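Local coordinates for protein TsrD (Streptomyces laurentii, PDB 5X7L) that is of unspecified function but belongs to the SnoaL-like family of the NTF2 clan, with a cone-shaped alpha+beta fold, here as a dimer, at residues 75-80 with 107-112. Sequence-based numbering, arbitrary orientation.
With IPA (isopropyl alcohol), chain G.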
ATOM      1  N   GLY B  75       1.062 -18.643   2.924  1.00 15.96           N
ATOM      2  CA  GLY B  75       2.032 -19.339   2.088  1.00 16.36           C
ATOM      3  C   GLY B  75       3.382 -18.647   2.095  1.00 16.06           C
ATOM      4  O   GLY B  75       3.996 -18.492   3.151  1.00 17.42           O
ATOM      5  N   ASP B  76       3.836 -18.211   0.923  1.00 15.16           N
ATOM      6  CA  ASP B  76       5.123 -17.519   0.816  1.00 14.47           C
ATOM      7  C   ASP B  76       4.982 -15.994   0.774  1.00 13.09           C
ATOM      8  O   ASP B  76       5.883 -15.304   0.302  1.00 13.42           O
ATOM      9  CB  ASP B  76       5.919 -18.031  -0.399  1.00 16.15           C
ATOM     10  CG  ASP B  76       5.235 -17.762  -1.732  1.00 16.65           C
ATOM     11  OD1 ASP B  76       4.108 -17.220  -1.754  1.00 17.27           O
ATOM     12  OD2 ASP B  76       5.838 -18.107  -2.771  1.00 18.60           O
ATOM     13  N   LYS B  77       3.870 -15.478   1.302  1.00 12.49           N
ATOM     14  CA  LYS B  77       3.630 -14.036   1.339  1.00 12.33           C
ATOM     15  C   LYS B  77       3.400 -13.526   2.757  1.00 11.63           C
ATOM     16  O   LYS B  77       2.698 -14.155   3.552  1.00 12.85           O
ATOM     17  CB  LYS B  77       2.422 -13.663   0.474  1.00 13.17           C
ATOM     18  CG  LYS B  77       2.599 -13.951  -1.009  1.00 13.82           C
ATOM     19  CD  LYS B  77       3.533 -12.958  -1.686  1.00 14.37           C
ATOM     20  CE  LYS B  77       3.853 -13.375  -3.114  1.00 15.71           C
ATOM     21  NZ  LYS B  77       2.632 -13.495  -3.957  1.00 16.79           N
ATOM     22  N   ALA B  78       3.991 -12.373   3.052  1.00 11.48           N
ATOM     23  CA  ALA B  78       3.734 -11.655   4.293  1.00 11.86           C
ATOM     24  C   ALA B  78       3.420 -10.207   3.960  1.00 11.70           C
ATOM     25  O   ALA B  78       4.177  -9.557   3.243  1.00 12.89           O
ATOM     26  CB  ALA B  78       4.936 -11.738   5.219  1.00 13.32           C
ATOM     27  N   VAL B  79       2.300  -9.712   4.473  1.00 11.13           N
ATOM     28  CA  VAL B  79       1.896  -8.331   4.253  1.00 10.70           C
ATOM     29  C   VAL B  79       1.961  -7.572   5.566  1.00 10.12           C
ATOM     30  O   VAL B  79       1.294  -7.943   6.530  1.00 11.44           O
ATOM     31  CB  VAL B  79       0.468  -8.235   3.692  1.00 10.83           C
ATOM     32  CG1 VAL B  79       0.110  -6.779   3.423  1.00 11.49           C
ATOM     33  CG2 VAL B  79       0.342  -9.078   2.431  1.00 11.98           C
ATOM     34  N   ALA B  80       2.775  -6.519   5.599  1.00 10.23           N
ATOM     35  CA  ALA B  80       2.933  -5.695   6.790  1.00 10.65           C
ATOM     36  C   ALA B  80       2.422  -4.285   6.521  1.00 10.58           C
ATOM     37  O   ALA B  80       2.951  -3.585   5.655  1.00 11.18           O
ATOM     38  CB  ALA B  80       4.395  -5.657   7.214  1.00 11.41           C
ATOM     39  N   ILE B 107       2.403   0.020   3.177  1.00 10.88           N
ATOM     40  CA  ILE B 107       2.120  -1.406   3.174  1.00 10.78           C
ATOM     41  C   ILE B 107       3.183  -2.087   2.323  1.00 10.89           C
ATOM     42  O   ILE B 107       3.381  -1.718   1.164  1.00 11.25           O
ATOM     43  CB  ILE B 107       0.716  -1.730   2.626  1.00 11.26           C
ATOM     44  CG1 ILE B 107      -0.361  -1.015   3.450  1.00 11.58           C
ATOM     45  CG2 ILE B 107       0.495  -3.238   2.623  1.00 11.92           C
ATOM     46  CD1 ILE B 107      -1.755  -1.102   2.860  1.00 11.70           C
ATOM     47  N   ASP B 108       3.871  -3.065   2.913  1.00 11.05           N
ATOM     48  CA  ASP B 108       4.853  -3.891   2.211  1.00 11.27           C
ATOM     49  C   ASP B 108       4.322  -5.306   2.062  1.00 10.26           C
ATOM     50  O   ASP B 108       3.832  -5.889   3.031  1.00 11.76           O
ATOM     51  CB  ASP B 108       6.173  -3.977   2.986  1.00 12.97           C
ATOM     52  CG  ASP B 108       6.957  -2.681   2.991  1.00 14.21           C
ATOM     53  OD1 ASP B 108       6.545  -1.695   2.350  1.00 15.87           O
ATOM     54  OD2 ASP B 108       8.011  -2.659   3.656  1.00 15.17           O
ATOM     55  N   ILE B 109       4.441  -5.854   0.857  1.00 10.12           N
ATOM     56  CA  ILE B 109       4.191  -7.267   0.618  1.00 10.20           C
ATOM     57  C   ILE B 109       5.533  -7.926   0.355  1.00 10.03           C
ATOM     58  O   ILE B 109       6.231  -7.549  -0.583  1.00 10.89           O
ATOM     59  CB  ILE B 109       3.251  -7.494  -0.579  1.00 10.44           C
ATOM     60  CG1 ILE B 109       1.918  -6.778  -0.345  1.00 10.87           C
ATOM     61  CG2 ILE B 109       3.045  -8.987  -0.812  1.00 11.43           C
ATOM     62  CD1 ILE B 109       0.974  -6.826  -1.523  1.00 12.64           C
ATOM     63  N   PHE B 110       5.895  -8.899   1.188  1.00 10.80           N
ATOM     64  CA  PHE B 110       7.153  -9.622   1.048  1.00 11.23           C
ATOM     65  C   PHE B 110       6.932 -11.019   0.489  1.00 11.21           C
ATOM     66  O   PHE B 110       5.991 -11.712   0.878  1.00 11.83           O
ATOM     67  CB  PHE B 110       7.852  -9.771   2.396  1.00 11.85           C
ATOM     68  CG  PHE B 110       8.282  -8.478   3.020  1.00 11.40           C
ATOM     69  CD1 PHE B 110       9.414  -7.814   2.567  1.00 11.92           C
ATOM     70  CD2 PHE B 110       7.578  -7.942   4.088  1.00 12.55           C
ATOM     71  CE1 PHE B 110       9.825  -6.629   3.157  1.00 13.09           C
ATOM     72  CE2 PHE B 110       7.984  -6.755   4.679  1.00 13.11           C
ATOM     73  CZ  PHE B 110       9.110  -6.101   4.214  1.00 13.26           C
ATOM     74  N   LEU B 111       7.823 -11.420  -0.412  1.00 11.31           N
ATOM     75  CA  LEU B 111       7.927 -12.799  -0.875  1.00 11.67           C
ATOM     76  C   LEU B 111       8.959 -13.530  -0.021  1.00 11.37           C
ATOM     77  O   LEU B 111      10.080 -13.052   0.147  1.00 12.55           O
ATOM     78  CB  LEU B 111       8.346 -12.833  -2.346  1.00 13.06           C
ATOM     79  CG  LEU B 111       8.570 -14.202  -2.995  1.00 14.15           C
ATOM     80  CD1 LEU B 111       7.267 -14.983  -3.085  1.00 15.81           C
ATOM     81  CD2 LEU B 111       9.201 -14.032  -4.372  1.00 16.24           C
ATOM     82  N   ILE B 112       8.577 -14.688   0.509  1.00 11.88           N
ATOM     83  CA  ILE B 112       9.457 -15.496   1.349  1.00 12.90           C
ATOM     84  C   ILE B 112      10.124 -16.596   0.523  1.00 13.28           C
ATOM     85  O   ILE B 112       9.441 -17.402  -0.110  1.00 13.87           O
ATOM     86  CB  ILE B 112       8.674 -16.123   2.525  1.00 13.37           C
ATOM     87  CG1 ILE B 112       8.017 -15.026   3.370  1.00 13.97           C
ATOM     88  CG2 ILE B 112       9.588 -16.989   3.386  1.00 14.18           C
ATOM     89  CD1 ILE B 112       6.903 -15.523   4.266  1.00 14.83           C
TER
HETATM   90  C1  IPA G 202      10.909  -2.939   2.215  1.00 20.11           C
HETATM   91  C2  IPA G 202      10.980  -1.438   2.463  1.00 20.20           C
HETATM   92  C3  IPA G 202      10.727  -0.667   1.174  1.00 24.59           C
HETATM   93  O2  IPA G 202       9.998  -1.067   3.425  1.00 19.62           O
HETATM   94  O   HOH W   1       8.653 -18.364  -2.611  1.00 18.59           O
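Asp76 O takes the first cross-strand bond, from Ile112 N, as the chain turns into strand 77-88 and pairs antiparallel with strand 101-113, the two strands that lie side by side in the middle of the curved antiparallel sheet of this NTF2-like fold. The Asp76 carboxylate lies side by side with Leu111, Asp76 OD2 3.4 Å from Leu111 CD1, and a water donates to both OD2 and Ile112 O, bridging the residue just before strand 77-88 and the neighbouring strand. Lys77 sits in a non-hydrogen-bonded pair with Leu111. Its chain bends at chi2 (-74°), which brings CD within 4.1 Å of Ile109 CG2; CE rests on Leu111 CD1, and NZ makes a salt bridge with Asp70 of the second subunit. Ala78 pairs with Phe110 through two bonds, the one from Phe110 N to Ala78 O being almost straight at 179°. On the face carrying Ala78 and Phe110, helix 6-22 covers both side chains, and Phe16 meets the phenyl ring edge-to-face. Val79 returns to the Lys77 face: CG1, anti to its backbone N, touches Ile107 CG2 at 3.7 Å, while CG2 packs on Ile109 CG1 at 3.9 Å. Val79 and Ile107 also pack against their counterparts in the second subunit, so this face is part of the dimer interface. At Ala80 two further bonds join it to Asp108, whose carboxylate on the Phe110 face accepts a hydrogen bond from isopropyl alcohol, Asp108 OD2 2.6 Å from O2 of the alcohol.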